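PDB 4LB8: DUF4848 domain-containing protein from Bacteroides thetaiotaomicron, which is of unknown function but probably reaches the cell envelope as an exported lipoprotein, and is present as a pair of chains in the crystal. Local coordinates for the interface of chains A and B. Numbering follows the deposited sequence. Chains: chain A/B, Uncharacterized protein.

Contact 1: the interface of chains A and B. Residues chain A 186-188, 193; chain B 40, 119-121.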
# COMPACT_ATOMS: atom_id res chain seq x y z
N SER A 186 14.23 15.26 -8.88
CA SER A 186 15.69 15.16 -8.80
C SER A 186 16.27 16.55 -9.11
O SER A 186 15.52 17.41 -9.55
CB SER A 186 16.25 14.08 -9.73
OG SER A 186 16.01 14.29 -11.11
N VAL A 187 17.54 16.79 -8.80
CA VAL A 187 18.12 18.13 -9.02
C VAL A 187 19.54 18.01 -9.56
O VAL A 187 20.37 17.26 -9.02
CB VAL A 187 18.03 19.04 -7.75
CG1 VAL A 187 18.84 18.49 -6.56
CG2 VAL A 187 18.38 20.50 -8.06
N SER A 188 19.83 18.78 -10.62
CA SER A 188 21.14 18.87 -11.28
C SER A 188 21.56 20.31 -11.33
O SER A 188 20.98 21.08 -12.12
CB SER A 188 21.07 18.30 -12.69
OG SER A 188 22.29 18.35 -13.41
N HIS A 193 14.33 18.55 -11.91
CA HIS A 193 13.74 17.71 -12.94
C HIS A 193 12.54 16.98 -12.37
O HIS A 193 12.64 16.42 -11.29
CB HIS A 193 14.79 16.68 -13.43
CG HIS A 193 15.85 17.24 -14.32
ND1 HIS A 193 16.80 18.13 -13.85
CD2 HIS A 193 16.10 16.97 -15.62
CE1 HIS A 193 17.56 18.41 -14.89
NE2 HIS A 193 17.18 17.73 -15.97
N LEU B 40 16.72 23.46 -22.39
CA LEU B 40 16.04 22.45 -21.58
C LEU B 40 14.65 23.01 -21.10
O LEU B 40 13.62 22.33 -21.29
CB LEU B 40 16.96 22.04 -20.39
CG LEU B 40 16.54 20.86 -19.48
CD1 LEU B 40 16.62 19.52 -20.19
CD2 LEU B 40 17.39 20.84 -18.23
N VAL B 119 18.78 9.98 -14.13
CA VAL B 119 18.41 10.55 -12.83
C VAL B 119 17.73 11.90 -13.14
O VAL B 119 16.64 12.18 -12.65
CB VAL B 119 19.66 10.70 -11.91
CG1 VAL B 119 19.29 11.32 -10.57
CG2 VAL B 119 20.37 9.38 -11.73
N TYR B 120 18.37 12.69 -14.01
CA TYR B 120 17.91 14.01 -14.45
C TYR B 120 17.13 13.78 -15.73
O TYR B 120 17.64 13.89 -16.85
CB TYR B 120 19.12 14.95 -14.60
CG TYR B 120 20.05 14.89 -13.40
CD1 TYR B 120 19.55 14.98 -12.10
CD2 TYR B 120 21.42 14.70 -13.55
CE1 TYR B 120 20.39 14.87 -10.99
CE2 TYR B 120 22.27 14.61 -12.45
CZ TYR B 120 21.75 14.72 -11.17
OH TYR B 120 22.56 14.67 -10.07
N VAL B 121 15.87 13.39 -15.52
CA VAL B 121 14.87 12.92 -16.47
C VAL B 121 14.64 13.80 -17.71
O VAL B 121 14.50 13.26 -18.81
CB VAL B 121 13.51 12.59 -15.76
CG1 VAL B 121 13.67 11.40 -14.84
CG2 VAL B 121 12.92 13.79 -15.01

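Contact 2: the interface of chains A and B. Residues chain A 167-169, 171; chain B 152-154, 156.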
# COMPACT_ATOMS: atom_id res chain seq x y z
N SER A 167 6.77 10.39 4.50
CA SER A 167 8.08 9.80 4.82
C SER A 167 8.80 9.41 3.52
O SER A 167 10.00 9.10 3.54
CB SER A 167 7.92 8.60 5.75
OG SER A 167 7.52 7.44 5.04
N SER A 168 8.06 9.40 2.39
CA SER A 168 8.64 9.15 1.08
C SER A 168 9.33 10.45 0.66
O SER A 168 8.71 11.50 0.73
CB SER A 168 7.59 8.72 0.08
OG SER A 168 8.25 8.50 -1.16
N ILE A 169 10.62 10.39 0.32
CA ILE A 169 11.40 11.57 -0.05
C ILE A 169 11.47 11.73 -1.58
O ILE A 169 11.80 10.78 -2.29
CB ILE A 169 12.81 11.51 0.62
CG1 ILE A 169 12.72 11.21 2.14
CG2 ILE A 169 13.64 12.78 0.36
CD1 ILE A 169 11.98 12.27 3.08
N GLU A 171 9.61 11.42 -3.98
CA GLU A 171 8.86 10.47 -4.81
C GLU A 171 7.46 10.32 -4.28
O GLU A 171 7.29 9.81 -3.19
CB GLU A 171 9.55 9.09 -4.87
CG GLU A 171 11.03 9.16 -5.20
CD GLU A 171 11.84 7.88 -5.26
OE1 GLU A 171 11.41 6.85 -4.68
OE2 GLU A 171 12.93 7.92 -5.87
N GLN B 152 13.63 3.27 -7.36
CA GLN B 152 12.51 3.15 -6.41
C GLN B 152 12.97 3.08 -4.95
O GLN B 152 12.12 3.15 -4.05
CB GLN B 152 11.64 1.92 -6.74
CG GLN B 152 10.80 2.07 -8.00
CD GLN B 152 9.78 3.18 -7.94
OE1 GLN B 152 9.94 4.23 -8.58
NE2 GLN B 152 8.72 2.97 -7.18
N GLN B 153 14.30 2.98 -4.71
CA GLN B 153 14.90 2.87 -3.37
C GLN B 153 14.44 4.01 -2.45
O GLN B 153 14.29 5.16 -2.88
CB GLN B 153 16.44 2.72 -3.41
CG GLN B 153 17.30 3.93 -3.00
CD GLN B 153 18.64 3.48 -2.47
OE1 GLN B 153 19.62 3.31 -3.21
NE2 GLN B 153 18.72 3.28 -1.16
N GLN B 154 14.16 3.62 -1.20
CA GLN B 154 13.67 4.47 -0.12
C GLN B 154 14.00 3.80 1.23
O GLN B 154 14.09 2.57 1.30
CB GLN B 154 12.14 4.67 -0.30
CG GLN B 154 11.52 5.83 0.49
CD GLN B 154 11.94 7.19 0.01
OE1 GLN B 154 11.85 7.54 -1.18
NE2 GLN B 154 12.39 8.01 0.95
N THR B 156 12.01 4.23 3.98
CA THR B 156 10.72 3.97 4.63
C THR B 156 10.10 2.61 4.26
O THR B 156 10.37 2.04 3.19
CB THR B 156 9.71 5.13 4.40
OG1 THR B 156 8.70 5.05 5.41
CG2 THR B 156 9.05 5.11 3.01

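Contact 3: the interface of chains A and B. Residues chain A 189, 191; chain B 37, 40.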
# COMPACT_ATOMS: atom_id res chain seq x y z
N SER A 189 22.53 20.70 -10.49
CA SER A 189 23.09 22.06 -10.46
C SER A 189 22.05 23.17 -10.22
O SER A 189 22.18 24.26 -10.76
CB SER A 189 23.85 22.36 -11.75
OG SER A 189 25.01 21.55 -11.83
N ILE A 191 18.89 22.96 -10.99
CA ILE A 191 17.77 22.68 -11.91
C ILE A 191 17.05 21.44 -11.41
O ILE A 191 17.65 20.37 -11.35
CB ILE A 191 18.22 22.51 -13.40
CG1 ILE A 191 19.08 23.71 -13.92
CG2 ILE A 191 17.04 22.14 -14.34
CD1 ILE A 191 18.39 25.02 -14.10
N GLU B 37 20.73 25.02 -20.36
CA GLU B 37 19.69 25.22 -19.35
C GLU B 37 18.49 25.94 -19.95
O GLU B 37 17.37 25.59 -19.61
CB GLU B 37 20.23 25.96 -18.12
CG GLU B 37 20.97 25.03 -17.16
CD GLU B 37 21.84 25.68 -16.10
OE1 GLU B 37 22.27 26.84 -16.32
OE2 GLU B 37 22.16 25.01 -15.09
N LEU B 40 16.72 23.46 -22.39
CA LEU B 40 16.04 22.45 -21.58
C LEU B 40 14.65 23.01 -21.10
O LEU B 40 13.62 22.33 -21.29
CB LEU B 40 16.96 22.04 -20.39
CG LEU B 40 16.54 20.86 -19.48
CD1 LEU B 40 16.62 19.52 -20.19
CD2 LEU B 40 17.39 20.84 -18.23

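Contact 1: the interface of chains A and B
A:Ser186 OG donates a 2.7 Å hydrogen bond to the backbone oxygen O of B:Val119, joining a strand of one DUF4848 family protein to a loop of its copy. The hydroxyl sits above the carbonyl plane, 42° out of it, and so is not aimed at a lone pair. The A:Ser186 torsion places OG between the backbone N and the carbonyl carbon (chi1 63°), where it meets the partner loop.

B:Tyr120 follows directly in that loop and lies across the neighbouring strands 179-188 and 191-201 of chain A. Its phenol ring receives A:Ser188 CB over the centre of one face, 3.5 Å from the ring centroid, while CB of its own neighbour B:Val119 covers the opposite face. Contacts on both faces probably restrict the turning of the ring. B:Tyr120 CG lies anti to its carbonyl carbon (chi1 -47°), which directs the phenol toward A:Ser188 and leaves CB facing A:His193. There CB stands 3.7 Å from the centroid of the A:His193 imidazole, a CH-pi contact in which the two side chains cross at about a right angle.

The far side of the same imidazole is approached by B:Leu40, whose CD2 is 3.9 Å from A:His193 NE2 and displaced beyond that nitrogen. At the base of the imidazole, A:His193 CB packs 3.8 Å from B:Val121 CG2, at the start of the 3-10 helix 121-125.

Contact 2: the interface of chains A and B
B:Gln154 reaches A:Ile169 by starting with CG opposite the backbone N (chi1 -163°) and then turning about the CB-CG bond (chi2 68°), which lays its amide against the backbone of chain A. The two side chains cross at about a right angle, and B:Gln154 CD comes 4.0 Å from A:Ser168 CA.

As modelled, B:Gln154 NE2 is 3.0 Å from A:Ile169 N, a pairing of two donors that cannot be a hydrogen bond. The modelled oxygen OE1 makes a weak bond at best with the same A:Ile169 N, at 3.4 Å. OE1 also lies 3.6 Å from the carboxylate oxygen A:Glu171 OE1, where neither atom has a hydrogen to offer unless the acid is protonated. Exchanging the amide N and O would put an acceptor next to A:Ile169 N and turn a donor toward A:Ile169 O and the carboxylate, so the assigned amide orientation is doubtful. A:Glu171 runs past B:Gln154 in the opposite direction, its carboxylate plane turned 78° from the amide.

A firmer link joins two hydroxyls, A:Ser167 OG and B:Thr156 OG1, 2.7 Å apart; either hydroxyl could donate. Within chain A, A:Ser168 OG donates to A:Glu171 O at 2.6 Å, in the carbonyl plane, and this second-shell bond probably helps fix the segment that B:Gln154 meets.

The site pairs the chain A loop leading into strand 171-175 with the chain B loop that follows helix 148-152.

Contact 3: the interface of chains A and B
The carboxylate of B:Glu37 is the flat group here in this DUF4848 family protein, and the side chain of A:Ile191 leans over one of its faces. A:Ile191 CD1 stands well above the carboxylate plane, 4.0 Å from B:Glu37 CD. A:Ile191 CG1 lies lower on the same side and nearer one oxygen, 3.5 Å from B:Glu37 OE2. Backbone oxygen O of A:Ser189 lies beyond the OE2 end, 4.4 Å from B:Glu37 OE2 and too far for a bond.

This patch sets a helix of one protein copy, residues 33-44, against the start of strand 191-201 of the other. B:Glu37 is extended beyond CG, so its methylene chain and carboxylate together run beneath the isoleucine branch. CG of the glutamate shares the contact, B:Glu37 CG lying 4.0 Å from A:Ile191 CG1, and the two side chains cross obliquely. The contacts are van der Waals ones, from the CG methylene to the OE2 end of the carboxylate.

The isoleucine divides its branches between two helix residues. CG1 is anti to the carbonyl carbon (chi1 -52°) and carries CD1 toward B:Glu37. The methyl A:Ile191 CG2, the other branch, faces B:Leu40 one helical turn further along and lies 4.1 Å from B:Leu40 CD2. The A:Ile191 and B:Leu40 side chains run antiparallel as they pass.

Contact 1 and contact 3 are neighbours, their C-alpha centres about 8 Å apart; both use B:Leu40 of helix 33-44 and strand 191-201 of chain A. They probably belong to one continuous area. Contact 2 stands apart, about 17 Å from contact 1 and about 24 Å from contact 3 between C-alpha centres; it is built mainly from loops and shares no residue with the other two. Chain B therefore meets chain A through well-separated stretches of its sequence, from the early helix to the loop after helix 148-152. Two-fold symmetry repeats each contact with the chains exchanged. Such a spread is compatible with a stable dimer, although the structure alone does not show one in solution.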